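Local coordinates for protein angel homolog 2 (Homo sapiens, PDB 6RW0), which acts as a 2',3'-cyclic phosphatase of the CCR4 family and probably binds the 3' untranslated regions of messenger RNA, at residues I205-L210 / I279-P284; S243-F248 / G262-Q267; L254-L259 / R275-P280. All blocks are in the same frame, centred on the assembly; numbering follows the deposited sequence.

Contact 1: I205-L210 / I279-P284; sequences IKLTQL and IPIWPP
The indole of W282 meets T208 obliquely, through its benzo-side atom CE3: T208 OG1 stands 3.5 Å from W282 CE3, and the methyl T208 CG2 lies 3.7 Å from W282 CB, the carbon that carries the ring. The carbonyl L207 O lies near the neighbouring ring atom, 4.3 Å from W282 CZ3, again in an oblique approach. A first torsion of 62° puts W282 CG between the backbone N and the carbonyl carbon. The ring's NE1 is bonded to the carbonyl of I288, while L330 of strand 329-331 packs against the side chain. T208 OG1 also touches the methyl I281 CG2 at 3.6 Å; both contacts of this hydroxyl are van der Waals in character, because its hydrogen bond is made to D204 O within the helix. One residue earlier in each segment, L207 and I281 cross at about a right angle and meet methyl to methyl, L207 CD1 to I281 CD1, 3.8 Å apart. All four touching residues are buried, although only 198 Å² is covered in total. This is apolar packing of an irregular loop, 279-284, against helix 203-220 in the endonuclease/exonuclease/phosphatase fold.

Contact 2: S243-F248 / G262-Q267; sequences SPLYSF and GKVSGQ
An N-capped helix start forms one half of this contact: S243 precedes helix 244-251 of the endonuclease/exonuclease/phosphatase fold, and the loop 262-267 closes over that first turn. The cap is defined by Y246 N donating to S243 OG over 3.2 Å, at an N-H...O angle of 164°; a first torsion of 63° puts OG between the backbone N and the carbonyl carbon, and S243 OG is also bonded to V240 O. Across the contact, L245 N donates to V264 O over 3.1 Å, with an angle at hydrogen of 162°. V264 O thus accepts an amide of the first turn, where acceptors four residues back in the helix are lacking. P244 CD also approaches that oxygen, 3.3 Å from V264 O, and has K263 O close by. S243 CB rests 3.3 Å from S265 O, beside G266. On the apolar side L245 CB meets V264 CG1 at 4.0 Å, and L207 of helix 203-220 packs on V264. The loop is braced by an ST turn, in which Q267 N donates to S265 OG. That hydroxyl in turn gives its proton to Q267 OE1, 2.6 Å from S265 OG, in the carbonyl plane and on a lone pair.

Contact 3: L254-L259 / R275-P280; sequences LNYEGL and RILSIP
A water joins the two segments by donating to Y256 O and to L277 O, the latter 2.8 Å from the water oxygen. Beside this bridge L277 N donates directly to L259 O over 3.0 Å; the N-H...O angle of 170° makes the bond nearly straight, with the donor tilted 25° from the carbonyl plane. L277 is thus held through both its amide and its carbonyl. A first torsion of -80° sets L277 CG anti to the carbonyl carbon, 3.6 Å from L259 O. The side chain lies alongside that of L259, pointing the same way, with L259 CD2 and L277 CD1 3.9 Å apart, and it crosses Y256 at about a right angle.

The segment 254-259 leaves strand 253-255 through an Asx turn, E257 N donating to N255 OD1, and then a type II beta turn from Y256 to L259. G258, at positive phi, occupies the third position of that turn, and I276 CG2 packs 3.5 Å from G258 C.

The phenol of Y256 meets residues 278-280. Its CE1 approaches S278 O obliquely at 3.2 Å and I279 CG1 at 3.8 Å, while Y256 OH reaches P280 CA at 3.5 Å, just after the cis peptide bond between I279 and P280. A weak hydrogen bond from Q290 also reaches this hydroxyl. Beyond the two segments, L277 packs on L207 of helix 203-220, and R275 forms a salt bridge with D204 of that helix.

Contact 1 is wholly buried, contact 2 partly so, and contact 3 has five exposed residues among its eight. Burial does not track depth: contact 2 has its centre nearest that of the chain, about 15 Å away, against about 19 Å for contact 1 and 24 Å for contact 3. Their chemistry differs: contact 1 is van der Waals packing alone, contact 2 links backbone to a helix start, and contact 3 adds a bridging water. All three anchor parts of the long loop between strands 253-255 and 329-331. L210 packs on F248 between contacts 1 and 2, P244 on L259 between 2 and 3, and contacts 1 and 3 share I279 and P280. K206 and Q267 add a polar tie between contacts 1 and 2.

Contact 1: I205-L210 / I279-P284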
loop_
_atom_site.group_PDB
_atom_site.type_symbol
_atom_site.label_atom_id
_atom_site.label_comp_id
_atom_site.label_asym_id
_atom_site.label_seq_id
_atom_site.Cartn_x
_atom_site.Cartn_y
_atom_site.Cartn_z
ATOM N N ILE A 205 11.424 6.304 10.802
ATOM C CA ILE A 205 11.578 5.102 9.989
ATOM C C ILE A 205 10.562 5.088 8.857
ATOM O O ILE A 205 10.906 4.793 7.708
ATOM C CB ILE A 205 11.522 3.824 10.848
ATOM C CG1 ILE A 205 12.624 3.842 11.895
ATOM C CG2 ILE A 205 11.639 2.616 9.919
ATOM C CD1 ILE A 205 12.559 2.668 12.819
ATOM N N LYS A 206 9.300 5.420 9.149
ATOM C CA LYS A 206 8.271 5.399 8.113
ATOM C C LYS A 206 8.634 6.293 6.931
ATOM O O LYS A 206 8.478 5.890 5.771
ATOM C CB LYS A 206 6.932 5.865 8.670
ATOM C CG LYS A 206 6.103 4.852 9.374
ATOM C CD LYS A 206 4.659 5.361 9.311
ATOM C CE LYS A 206 3.669 4.275 9.645
ATOM N NZ LYS A 206 3.660 3.922 11.062
ATOM N N LEU A 207 9.023 7.550 7.203
ATOM C CA LEU A 207 9.350 8.471 6.113
ATOM C C LEU A 207 10.564 7.992 5.335
ATOM O O LEU A 207 10.629 8.169 4.112
ATOM C CB LEU A 207 9.602 9.884 6.642
ATOM C CG LEU A 207 8.318 10.650 6.942
ATOM C CD1 LEU A 207 8.643 11.911 7.714
ATOM C CD2 LEU A 207 7.548 10.980 5.679
ATOM N N THR A 208 11.530 7.370 6.010
ATOM C CA THR A 208 12.713 6.889 5.311
ATOM C C THR A 208 12.374 5.684 4.441
ATOM O O THR A 208 12.856 5.577 3.311
ATOM C CB THR A 208 13.823 6.568 6.312
ATOM O OG1 THR A 208 14.092 7.719 7.132
ATOM C CG2 THR A 208 15.124 6.208 5.616
ATOM N N GLN A 209 11.544 4.768 4.952
ATOM C CA GLN A 209 11.055 3.659 4.135
ATOM C C GLN A 209 10.317 4.174 2.909
ATOM O O GLN A 209 10.549 3.719 1.784
ATOM C CB GLN A 209 10.156 2.749 4.973
ATOM C CG GLN A 209 10.893 2.025 6.086
ATOM C CD GLN A 209 10.032 1.012 6.824
ATOM O OE1 GLN A 209 8.805 1.055 6.761
ATOM N NE2 GLN A 209 10.683 0.098 7.541
ATOM N N LEU A 210 9.418 5.135 3.104
ATOM C CA LEU A 210 8.726 5.722 1.961
ATOM C C LEU A 210 9.711 6.322 0.962
ATOM O O LEU A 210 9.572 6.124 -0.255
ATOM C CB LEU A 210 7.734 6.773 2.450
ATOM C CG LEU A 210 7.003 7.546 1.358
ATOM C CD1 LEU A 210 6.124 6.610 0.544
ATOM C CD2 LEU A 210 6.184 8.672 1.947
ATOM N N ILE A 279 17.235 16.728 10.977
ATOM C CA ILE A 279 17.445 17.379 9.685
ATOM C C ILE A 279 18.867 17.043 9.238
ATOM O O ILE A 279 19.827 17.539 9.841
ATOM C CB ILE A 279 17.251 18.898 9.774
ATOM C CG1 ILE A 279 15.869 19.229 10.330
ATOM C CG2 ILE A 279 17.432 19.541 8.400
ATOM C CD1 ILE A 279 15.760 20.635 10.908
ATOM N N PRO A 280 19.063 16.187 8.223
ATOM C CA PRO A 280 18.062 15.420 7.485
ATOM C C PRO A 280 17.548 14.244 8.321
ATOM O O PRO A 280 18.114 13.872 9.361
ATOM C CB PRO A 280 18.849 14.907 6.277
ATOM C CG PRO A 280 20.195 14.629 6.863
ATOM C CD PRO A 280 20.431 15.787 7.834
ATOM N N ILE A 281 16.479 13.635 7.815
ATOM C CA ILE A 281 15.811 12.566 8.551
ATOM C C ILE A 281 16.706 11.341 8.640
ATOM O O ILE A 281 16.748 10.660 9.672
ATOM C CB ILE A 281 14.463 12.237 7.893
ATOM C CG1 ILE A 281 13.512 13.436 7.989
ATOM C CG2 ILE A 281 13.843 10.988 8.525
ATOM C CD1 ILE A 281 12.203 13.250 7.211
ATOM N N TRP A 282 17.392 11.030 7.550
ATOM C CA TRP A 282 18.216 9.811 7.400
ATOM C C TRP A 282 19.644 10.201 7.040
ATOM O O TRP A 282 19.837 11.284 6.532
ATOM C CB TRP A 282 17.571 8.892 6.349
ATOM C CG TRP A 282 17.480 9.481 4.978
ATOM C CD1 TRP A 282 18.484 9.636 4.072
ATOM C CD2 TRP A 282 16.299 9.993 4.353
ATOM N NE1 TRP A 282 18.008 10.215 2.935
ATOM C CE2 TRP A 282 16.675 10.454 3.076
ATOM C CE3 TRP A 282 14.969 10.110 4.750
ATOM C CZ2 TRP A 282 15.762 11.009 2.198
ATOM C CZ3 TRP A 282 14.068 10.664 3.879
ATOM C CH2 TRP A 282 14.465 11.113 2.625
ATOM N N PRO A 283 20.645 9.363 7.330
ATOM C CA PRO A 283 22.016 9.741 7.073
ATOM C C PRO A 283 22.465 9.701 5.604
ATOM O O PRO A 283 21.863 9.071 4.824
ATOM C CB PRO A 283 22.814 8.750 7.925
ATOM C CG PRO A 283 21.962 7.531 7.953
ATOM C CD PRO A 283 20.560 8.082 8.035
ATOM N N PRO A 284 23.595 10.348 5.262
ATOM C CA PRO A 284 24.101 10.351 3.897
ATOM C C PRO A 284 24.466 8.979 3.321
ATOM O O PRO A 284 24.387 8.834 2.151
ATOM C CB PRO A 284 25.380 11.197 3.919
ATOM C CG PRO A 284 25.525 11.723 5.308
ATOM C CD PRO A 284 24.385 11.206 6.147
#

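Contact 2: S243-F248 / G262-Q267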
loop_
_atom_site.group_PDB
_atom_site.type_symbol
_atom_site.label_atom_id
_atom_site.label_comp_id
_atom_site.label_asym_id
_atom_site.label_seq_id
_atom_site.Cartn_x
_atom_site.Cartn_y
_atom_site.Cartn_z
ATOM N N SER A 243 -2.431 13.080 7.291
ATOM C CA SER A 243 -1.229 13.047 8.103
ATOM C C SER A 243 -0.072 13.673 7.335
ATOM O O SER A 243 -0.123 13.800 6.107
ATOM C CB SER A 243 -0.873 11.605 8.444
ATOM O OG SER A 243 -0.572 10.833 7.287
ATOM N N PRO A 244 1.004 14.053 8.031
ATOM C CA PRO A 244 2.176 14.562 7.300
ATOM C C PRO A 244 2.682 13.616 6.226
ATOM O O PRO A 244 3.039 14.056 5.127
ATOM C CB PRO A 244 3.204 14.796 8.416
ATOM C CG PRO A 244 2.349 15.138 9.617
ATOM C CD PRO A 244 1.144 14.229 9.492
ATOM N N LEU A 245 2.734 12.316 6.502
ATOM C CA LEU A 245 3.207 11.380 5.489
ATOM C C LEU A 245 2.271 11.348 4.279
ATOM O O LEU A 245 2.729 11.381 3.130
ATOM C CB LEU A 245 3.383 10.008 6.129
ATOM C CG LEU A 245 3.997 8.954 5.213
ATOM C CD1 LEU A 245 4.862 7.961 5.989
ATOM C CD2 LEU A 245 2.938 8.189 4.402
ATOM N N TYR A 246 0.961 11.315 4.516
ATOM C CA TYR A 246 0.001 11.355 3.417
ATOM C C TYR A 246 0.152 12.639 2.613
ATOM O O TYR A 246 0.164 12.611 1.375
ATOM C CB TYR A 246 -1.417 11.268 3.976
ATOM C CG TYR A 246 -2.479 11.371 2.908
ATOM C CD1 TYR A 246 -2.931 10.241 2.241
ATOM C CD2 TYR A 246 -3.003 12.601 2.544
ATOM C CE1 TYR A 246 -3.896 10.338 1.253
ATOM C CE2 TYR A 246 -3.973 12.707 1.556
ATOM C CZ TYR A 246 -4.406 11.564 0.913
ATOM O OH TYR A 246 -5.362 11.642 -0.076
ATOM N N SER A 247 0.247 13.776 3.304
ATOM C CA SER A 247 0.355 15.055 2.613
ATOM C C SER A 247 1.610 15.112 1.758
ATOM O O SER A 247 1.596 15.679 0.658
ATOM C CB SER A 247 0.352 16.184 3.636
ATOM O OG SER A 247 -0.859 16.181 4.373
ATOM N N PHE A 248 2.712 14.539 2.249
ATOM C CA PHE A 248 3.936 14.486 1.457
ATOM C C PHE A 248 3.699 13.750 0.142
ATOM O O PHE A 248 4.107 14.217 -0.929
ATOM C CB PHE A 248 5.060 13.836 2.274
ATOM C CG PHE A 248 6.302 13.566 1.467
ATOM C CD1 PHE A 248 6.907 14.587 0.765
ATOM C CD2 PHE A 248 6.851 12.300 1.402
ATOM C CE1 PHE A 248 8.029 14.360 -0.005
ATOM C CE2 PHE A 248 7.991 12.070 0.634
ATOM C CZ PHE A 248 8.571 13.098 -0.062
ATOM N N GLY A 262 6.297 10.729 16.268
ATOM C CA GLY A 262 5.037 10.034 16.366
ATOM C C GLY A 262 3.861 10.724 15.725
ATOM O O GLY A 262 2.758 10.170 15.752
ATOM N N LYS A 263 4.047 11.928 15.183
ATOM C CA LYS A 263 2.982 12.664 14.518
ATOM C C LYS A 263 3.013 12.486 13.011
ATOM O O LYS A 263 2.096 12.939 12.322
ATOM C CB LYS A 263 3.051 14.153 14.878
ATOM C CG LYS A 263 2.949 14.424 16.381
ATOM C CD LYS A 263 1.667 13.895 17.004
ATOM C CE LYS A 263 0.503 14.825 16.742
ATOM N NZ LYS A 263 0.788 16.209 17.207
ATOM N N VAL A 264 4.023 11.796 12.496
ATOM C CA VAL A 264 4.201 11.636 11.058
ATOM C C VAL A 264 3.025 10.897 10.440
ATOM O O VAL A 264 2.518 11.280 9.376
ATOM C CB VAL A 264 5.528 10.905 10.790
ATOM C CG1 VAL A 264 5.617 10.404 9.369
ATOM C CG2 VAL A 264 6.699 11.796 11.119
ATOM N N SER A 265 2.595 9.807 11.070
ATOM C CA SER A 265 1.623 8.913 10.454
ATOM C C SER A 265 0.183 9.244 10.802
ATOM O O SER A 265 -0.730 8.753 10.128
ATOM C CB SER A 265 1.862 7.478 10.920
ATOM O OG SER A 265 1.540 7.376 12.303
ATOM N N GLY A 266 -0.039 9.991 11.873
ATOM C CA GLY A 266 -1.402 10.331 12.304
ATOM C C GLY A 266 -2.087 9.165 12.996
ATOM O O GLY A 266 -3.239 9.283 13.322
ATOM N N GLN A 267 -1.392 8.060 13.246
ATOM C CA GLN A 267 -1.974 6.896 13.956
ATOM C C GLN A 267 -2.129 7.253 15.428
ATOM O O GLN A 267 -1.363 8.003 15.877
ATOM C CB GLN A 267 -1.048 5.686 13.953
ATOM C CG GLN A 267 -0.862 5.012 12.604
ATOM C CD GLN A 267 0.411 4.209 12.626
ATOM O OE1 GLN A 267 1.489 4.756 12.682
ATOM N NE2 GLN A 267 0.280 2.901 12.619
#

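Contact 3: L254-L259 / R275-P280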
loop_
_atom_site.group_PDB
_atom_site.type_symbol
_atom_site.label_atom_id
_atom_site.label_comp_id
_atom_site.label_asym_id
_atom_site.label_seq_id
_atom_site.Cartn_x
_atom_site.Cartn_y
_atom_site.Cartn_z
ATOM N N LEU A 254 7.095 18.411 1.942
ATOM C CA LEU A 254 6.789 18.328 3.364
ATOM C C LEU A 254 7.825 19.149 4.104
ATOM O O LEU A 254 9.023 18.864 4.018
ATOM C CB LEU A 254 6.818 16.885 3.874
ATOM C CG LEU A 254 6.631 16.752 5.395
ATOM C CD1 LEU A 254 5.256 17.213 5.820
ATOM C CD2 LEU A 254 6.868 15.322 5.828
ATOM N N ASN A 255 7.364 20.155 4.837
ATOM C CA ASN A 255 8.206 20.887 5.771
ATOM C C ASN A 255 8.077 20.175 7.110
ATOM O O ASN A 255 7.017 20.208 7.738
ATOM C CB ASN A 255 7.738 22.333 5.856
ATOM C CG ASN A 255 8.592 23.155 6.778
ATOM O OD1 ASN A 255 9.348 22.616 7.584
ATOM N ND2 ASN A 255 8.474 24.469 6.679
ATOM N N TYR A 256 9.120 19.478 7.518
ATOM C CA TYR A 256 9.088 18.642 8.744
ATOM C C TYR A 256 9.752 19.349 9.928
ATOM O O TYR A 256 10.005 18.704 10.901
ATOM C CB TYR A 256 9.636 17.243 8.450
ATOM C CG TYR A 256 11.061 17.182 7.984
ATOM C CD1 TYR A 256 12.093 17.120 8.888
ATOM C CD2 TYR A 256 11.375 17.166 6.642
ATOM C CE1 TYR A 256 13.405 17.056 8.481
ATOM C CE2 TYR A 256 12.684 17.122 6.213
ATOM C CZ TYR A 256 13.703 17.061 7.138
ATOM O OH TYR A 256 15.001 17.024 6.770
ATOM N N GLU A 257 10.010 20.647 9.850
ATOM C CA GLU A 257 10.562 21.372 10.988
ATOM C C GLU A 257 9.646 21.236 12.198
ATOM O O GLU A 257 8.441 21.484 12.109
ATOM C CB GLU A 257 10.710 22.846 10.606
ATOM C CG GLU A 257 11.303 23.731 11.686
ATOM C CD GLU A 257 11.411 25.190 11.261
ATOM O OE1 GLU A 257 10.618 25.636 10.403
ATOM O OE2 GLU A 257 12.296 25.894 11.791
ATOM N N GLY A 258 10.222 20.830 13.331
ATOM C CA GLY A 258 9.478 20.703 14.571
ATOM C C GLY A 258 8.533 19.527 14.664
ATOM O O GLY A 258 7.768 19.453 15.626
ATOM N N LEU A 259 8.543 18.617 13.706
ATOM C CA LEU A 259 7.541 17.556 13.674
ATOM C C LEU A 259 7.976 16.383 14.548
ATOM O O LEU A 259 9.012 15.769 14.265
ATOM C CB LEU A 259 7.338 17.094 12.240
ATOM C CG LEU A 259 6.350 15.975 11.948
ATOM C CD1 LEU A 259 4.987 16.331 12.464
ATOM C CD2 LEU A 259 6.308 15.721 10.437
ATOM N N ARG A 275 10.801 12.608 20.410
ATOM C CA ARG A 275 11.909 13.271 19.714
ATOM C C ARG A 275 11.365 13.913 18.434
ATOM O O ARG A 275 10.453 13.388 17.858
ATOM C CB ARG A 275 12.934 12.174 19.430
ATOM C CG ARG A 275 14.114 12.591 18.579
ATOM C CD ARG A 275 15.165 11.497 18.563
ATOM N NE ARG A 275 14.642 10.206 18.146
ATOM C CZ ARG A 275 14.632 9.773 16.900
ATOM N NH1 ARG A 275 15.014 10.576 15.935
ATOM N NH2 ARG A 275 14.249 8.545 16.623
ATOM N N ILE A 276 11.915 15.054 18.055
ATOM C CA ILE A 276 11.617 15.763 16.812
ATOM C C ILE A 276 12.498 15.196 15.705
ATOM O O ILE A 276 13.659 14.855 15.946
ATOM C CB ILE A 276 11.879 17.272 17.001
ATOM C CG1 ILE A 276 11.151 17.806 18.239
ATOM C CG2 ILE A 276 11.519 18.023 15.735
ATOM C CD1 ILE A 276 9.693 17.514 18.309
ATOM N N LEU A 277 11.960 15.105 14.482
ATOM C CA LEU A 277 12.710 14.565 13.347
ATOM C C LEU A 277 14.060 15.250 13.168
ATOM O O LEU A 277 14.162 16.471 13.257
ATOM C CB LEU A 277 11.908 14.776 12.056
ATOM C CG LEU A 277 10.825 13.717 11.905
ATOM C CD1 LEU A 277 9.855 14.154 10.831
ATOM C CD2 LEU A 277 11.368 12.332 11.561
ATOM N N SER A 278 15.093 14.465 12.848
ATOM C CA SER A 278 16.388 15.062 12.526
ATOM C C SER A 278 16.342 15.762 11.161
ATOM O O SER A 278 15.499 15.468 10.315
ATOM C CB SER A 278 17.495 14.003 12.537
ATOM O OG SER A 278 17.717 13.531 13.858
ATOM N N ILE A 279 17.235 16.728 10.977
ATOM C CA ILE A 279 17.445 17.379 9.685
ATOM C C ILE A 279 18.867 17.043 9.238
ATOM O O ILE A 279 19.827 17.539 9.841
ATOM C CB ILE A 279 17.251 18.898 9.774
ATOM C CG1 ILE A 279 15.869 19.229 10.330
ATOM C CG2 ILE A 279 17.432 19.541 8.400
ATOM C CD1 ILE A 279 15.760 20.635 10.908
ATOM N N PRO A 280 19.063 16.187 8.223
ATOM C CA PRO A 280 18.062 15.420 7.485
ATOM C C PRO A 280 17.548 14.244 8.321
ATOM O O PRO A 280 18.114 13.872 9.361
ATOM C CB PRO A 280 18.849 14.907 6.277
ATOM C CG PRO A 280 20.195 14.629 6.863
ATOM C CD PRO A 280 20.431 15.787 7.834
HETATM O O HOH W 1 12.752 18.752 12.343
#